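Local coordinates for structural protein VP1 (Trichodysplasia spinulosa-associated polyomavirus, PDB 4U5Z), which forms the pentameric major capsid building block of a polyomavirus, from which the outer shell is assembled, at the interface of chains A and B. Numbering follows the deposited sequence. Chains: chain A/B, Structural protein VP1.

Contacts 1 and 2 are two patches of the same interface between neighbouring VP1 copies. The centres of their C-alpha atoms lie about 25 Å apart. They share no residue. In contact 1, loop residues 38-40 and 43 of chain A meet B:His166 and the start of the 3-10 helix 167-170. In contact 2, chain A brings residues 106-108, just after the 3-10 helix 102-105, and A:Ile121, and chain B brings strands 241-254 and 260-264 with two loop residues. Contact 1 is largely backbone and polar, while contact 2 is mainly apolar. The deposited assembly holds five copies, so both patches recur around the ring.

Contact 1: the interface of chains A and B. Residues chain A 38-40, 43; chain B 166-168.
A:Glu38 and B:Ser168 meet through their beta-carbons at the apolar centre of this patch, with A:Glu38 CB 3.8 Å from B:Ser168 CB. The carbonyl oxygen A:Glu38 O is also central, set between the beta-carbons of B:Gln167 and B:Ser168. It stands above the peptide nitrogen B:Ser168 N at 2.9 Å, but the N-H points elsewhere and the pair is not a hydrogen bond. The ring of A:Tyr43 lies beside this group. With CG anti to the backbone N (chi1 -176°), the ring lies over A:Glu38 CA and turns its CD2 edge to B:Ser168. CD2 is 4.0 Å from B:Ser168 CA. A:Tyr43 thus backs the loop that faces chain B.

On the other flank, the aliphatic part of B:Gln167 runs against the chain A backbone. B:Gln167 CG lies 4.0 Å from A:Lys40 CA. The side chain bends at chi2 (84°), which brings its amide carbon CD to 3.3 Å from the carbonyl oxygen A:Ser39 O. The oxygen stands over the flat face of the amide, above CD, and not in line with its N-H groups. The lysine side chain itself leads away from B:Gln167.

The polar rim starts at B:His166, whose ring carbon CE1 comes near A:Glu38 O. Within chain B, B:His166 ND1 and the hydroxyl B:Ser168 OG form a hydrogen bond of 2.9 Å, moderately bent at 156° at the hydrogen. It ties the imidazole to the helix start and should limit its rotation. B:Gln167 OE1 sits above one face of this imidazole, toward the rim. A:Glu38 OE1 is 5.8 Å from B:His166 ND1, too far for contact. A carboxylate there might slightly favour a charged imidazole, whose charge is not seen.

The patch fits a loop of one VP1 copy against the short helix of its neighbour. It probably contributes to the register of adjacent subunits in the pentamer through shape and close backbone packing.

Contact 2: the interface of chains A and B. Residues chain A 106-108, 121; chain B 49, 128, 252, 262.
A:Val108 points its two methyl groups into a group of chain B side chains, B:Met128, B:Phe252, B:Tyr262 and B:Val49. Its CG1 is anti to the carbonyl carbon (chi1 -69°) and faces B:Met128, whose methyl CE is 3.8 Å away. CG1 also borders the tip of the B:Phe252 ring. A:Val108 and B:Met128 slide past each other in opposite directions. CG2 faces B:Tyr262, B:Phe252 and B:Val49. It lies 3.5 Å from the phenol oxygen B:Tyr262 OH and 4.0 Å from B:Phe252 CZ. Both aromatic side chains approach A:Val108 from the opposite direction. B:Val49 crosses it at about a right angle and touches CG2 with its own CG1.

The B:Phe252 ring is inclined to the B:Tyr262 ring by about 50° and sets its CE1 corner over the centre of one tyrosine face, 3.4 Å above the plane. This packing within chain B should help fix both rings. A:Ile121 caps B:Phe252 from chain A. Its CG2 methyl lies over one face, offset toward the rim and 3.9 Å from the ring centroid, in a CH-pi contact. Its CD1 reaches the CE2 corner of the same ring.

A:Val106 covers the far flank. It crosses B:Met128 at about a right angle, with A:Val106 CA 3.8 Å from the sulfur SD. The bend at chi3 (-65°) carries CE across to A:Val108 CG1, and SD remains against A:Val106. The CG1 methyl of A:Val106 also meets the phenol end of B:Tyr262, 3.6 Å from OH.

This mainly apolar patch packs loop residues of one VP1 subunit against strand and loop residues of the next and probably contributes to pentamer cohesion.

Contact 1: the interface of chains A and B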
loop_
_atom_site.group_PDB
_atom_site.type_symbol
_atom_site.label_atom_id
_atom_site.label_comp_id
_atom_site.label_asym_id
_atom_site.label_seq_id
_atom_site.Cartn_x
_atom_site.Cartn_y
_atom_site.Cartn_z
ATOM N N GLU A 38 8.092 6.800 -35.090
ATOM C CA GLU A 38 7.913 5.342 -35.072
ATOM C C GLU A 38 8.738 4.549 -36.081
ATOM O O GLU A 38 8.796 3.325 -36.009
ATOM C CB GLU A 38 6.442 5.022 -35.254
ATOM C CG GLU A 38 5.893 5.324 -36.637
ATOM C CD GLU A 38 4.412 5.031 -36.686
ATOM O OE1 GLU A 38 4.032 4.003 -37.263
ATOM O OE2 GLU A 38 3.631 5.802 -36.102
ATOM N N SER A 39 9.353 5.236 -37.037
ATOM C CA SER A 39 10.230 4.591 -38.000
ATOM C C SER A 39 11.683 4.518 -37.524
ATOM O O SER A 39 12.501 3.913 -38.198
ATOM C CB SER A 39 10.181 5.329 -39.346
ATOM O OG SER A 39 10.814 6.598 -39.260
ATOM N N LYS A 40 12.005 5.152 -36.398
ATOM C CA LYS A 40 13.389 5.252 -35.930
ATOM C C LYS A 40 13.646 4.405 -34.696
ATOM O O LYS A 40 12.722 4.047 -33.966
ATOM C CB LYS A 40 13.760 6.716 -35.646
ATOM C CG LYS A 40 14.191 7.438 -36.914
ATOM C CD LYS A 40 14.125 8.950 -36.776
ATOM C CE LYS A 40 14.665 9.667 -38.015
ATOM N NZ LYS A 40 14.395 8.975 -39.308
ATOM N N TYR A 43 12.177 4.324 -30.512
ATOM C CA TYR A 43 10.800 4.814 -30.421
ATOM C C TYR A 43 10.245 4.395 -29.066
ATOM O O TYR A 43 10.449 3.264 -28.644
ATOM C CB TYR A 43 9.937 4.247 -31.554
ATOM C CG TYR A 43 8.514 4.762 -31.605
ATOM C CD1 TYR A 43 8.241 6.129 -31.612
ATOM C CD2 TYR A 43 7.430 3.881 -31.698
ATOM C CE1 TYR A 43 6.932 6.602 -31.677
ATOM C CE2 TYR A 43 6.118 4.354 -31.750
ATOM C CZ TYR A 43 5.878 5.701 -31.739
ATOM O OH TYR A 43 4.583 6.165 -31.801
ATOM N N HIS B 166 9.865 -4.323 -36.914
ATOM C CA HIS B 166 9.823 -2.925 -37.276
ATOM C C HIS B 166 9.893 -2.019 -36.045
ATOM O O HIS B 166 9.339 -2.344 -34.992
ATOM C CB HIS B 166 8.565 -2.612 -38.092
ATOM C CG HIS B 166 8.593 -1.256 -38.717
ATOM N ND1 HIS B 166 7.956 -0.168 -38.162
ATOM C CD2 HIS B 166 9.223 -0.799 -39.826
ATOM C CE1 HIS B 166 8.168 0.896 -38.916
ATOM N NE2 HIS B 166 8.947 0.544 -39.922
ATOM N N GLN B 167 10.565 -0.876 -36.218
ATOM C CA GLN B 167 10.828 0.083 -35.142
ATOM C C GLN B 167 9.574 0.458 -34.359
ATOM O O GLN B 167 9.618 0.601 -33.131
ATOM C CB GLN B 167 11.444 1.361 -35.706
ATOM C CG GLN B 167 12.890 1.258 -36.167
ATOM C CD GLN B 167 13.060 0.727 -37.587
ATOM O OE1 GLN B 167 12.123 0.232 -38.192
ATOM N NE2 GLN B 167 14.272 0.816 -38.111
ATOM N N SER B 168 8.462 0.598 -35.070
ATOM C CA SER B 168 7.186 1.032 -34.476
ATOM C C SER B 168 6.577 0.118 -33.402
ATOM O O SER B 168 5.645 0.534 -32.715
ATOM C CB SER B 168 6.157 1.257 -35.571
ATOM O OG SER B 168 5.833 0.047 -36.243
#

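Contact 2: the interface of chains A and B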
loop_
_atom_site.group_PDB
_atom_site.type_symbol
_atom_site.label_atom_id
_atom_site.label_comp_id
_atom_site.label_asym_id
_atom_site.label_seq_id
_atom_site.Cartn_x
_atom_site.Cartn_y
_atom_site.Cartn_z
ATOM N N VAL A 106 8.439 -7.181 -18.556
ATOM C CA VAL A 106 8.980 -8.510 -18.227
ATOM C C VAL A 106 10.091 -8.866 -19.211
ATOM O O VAL A 106 9.944 -9.759 -20.050
ATOM C CB VAL A 106 7.922 -9.644 -18.292
ATOM C CG1 VAL A 106 8.550 -10.953 -17.863
ATOM C CG2 VAL A 106 6.685 -9.339 -17.438
ATOM N N ASN A 107 11.223 -8.187 -19.085
ATOM C CA ASN A 107 12.326 -8.358 -20.012
ATOM C C ASN A 107 13.599 -7.933 -19.316
ATOM O O ASN A 107 13.785 -6.746 -19.061
ATOM C CB ASN A 107 12.080 -7.516 -21.272
ATOM C CG ASN A 107 13.089 -7.801 -22.383
ATOM O OD1 ASN A 107 14.234 -8.203 -22.146
ATOM N ND2 ASN A 107 12.671 -7.581 -23.592
ATOM N N VAL A 108 14.456 -8.919 -19.007
ATOM C CA VAL A 108 15.710 -8.711 -18.313
ATOM C C VAL A 108 16.887 -9.210 -19.138
ATOM O O VAL A 108 17.951 -9.458 -18.566
ATOM C CB VAL A 108 15.735 -9.392 -16.907
ATOM C CG1 VAL A 108 14.768 -8.677 -15.965
ATOM C CG2 VAL A 108 15.412 -10.878 -16.968
ATOM N N ILE A 121 20.599 -10.913 -13.778
ATOM C CA ILE A 121 19.684 -10.347 -14.760
ATOM C C ILE A 121 20.169 -8.979 -15.205
ATOM O O ILE A 121 20.851 -8.273 -14.465
ATOM C CB ILE A 121 18.245 -10.200 -14.209
ATOM C CG1 ILE A 121 18.195 -9.269 -12.996
ATOM C CG2 ILE A 121 17.657 -11.552 -13.884
ATOM C CD1 ILE A 121 16.795 -8.824 -12.584
ATOM N N VAL B 49 19.142 -16.596 -17.171
ATOM C CA VAL B 49 18.964 -15.387 -17.941
ATOM C C VAL B 49 20.317 -14.959 -18.507
ATOM O O VAL B 49 21.296 -14.917 -17.787
ATOM C CB VAL B 49 18.383 -14.259 -17.081
ATOM C CG1 VAL B 49 18.586 -12.901 -17.746
ATOM C CG2 VAL B 49 16.905 -14.512 -16.776
ATOM N N MET B 128 10.976 -9.190 -9.620
ATOM C CA MET B 128 9.846 -8.923 -10.469
ATOM C C MET B 128 8.669 -9.879 -10.280
ATOM O O MET B 128 8.814 -11.090 -10.452
ATOM C CB MET B 128 10.325 -9.048 -11.906
ATOM C CG MET B 128 9.262 -8.767 -12.948
ATOM S SD MET B 128 9.812 -9.309 -14.567
ATOM C CE MET B 128 11.194 -8.208 -14.849
ATOM N N PHE B 252 12.951 -14.141 -9.102
ATOM C CA PHE B 252 14.074 -14.879 -9.629
ATOM C C PHE B 252 14.719 -15.646 -8.527
ATOM O O PHE B 252 14.764 -15.171 -7.397
ATOM C CB PHE B 252 15.121 -13.925 -10.231
ATOM C CG PHE B 252 14.605 -13.143 -11.392
ATOM C CD1 PHE B 252 14.634 -13.691 -12.665
ATOM C CD2 PHE B 252 14.065 -11.873 -11.209
ATOM C CE1 PHE B 252 14.147 -12.991 -13.748
ATOM C CE2 PHE B 252 13.560 -11.166 -12.285
ATOM C CZ PHE B 252 13.595 -11.726 -13.554
ATOM N N TYR B 262 13.946 -17.145 -13.708
ATOM C CA TYR B 262 12.540 -16.845 -13.357
ATOM C C TYR B 262 11.931 -18.018 -12.640
ATOM O O TYR B 262 12.232 -19.157 -12.972
ATOM C CB TYR B 262 11.678 -16.642 -14.616
ATOM C CG TYR B 262 11.820 -15.327 -15.348
ATOM C CD1 TYR B 262 10.979 -14.263 -15.037
ATOM C CD2 TYR B 262 12.719 -15.170 -16.416
ATOM C CE1 TYR B 262 11.070 -13.053 -15.708
ATOM C CE2 TYR B 262 12.812 -13.952 -17.108
ATOM C CZ TYR B 262 11.980 -12.895 -16.743
ATOM O OH TYR B 262 12.012 -11.668 -17.396
#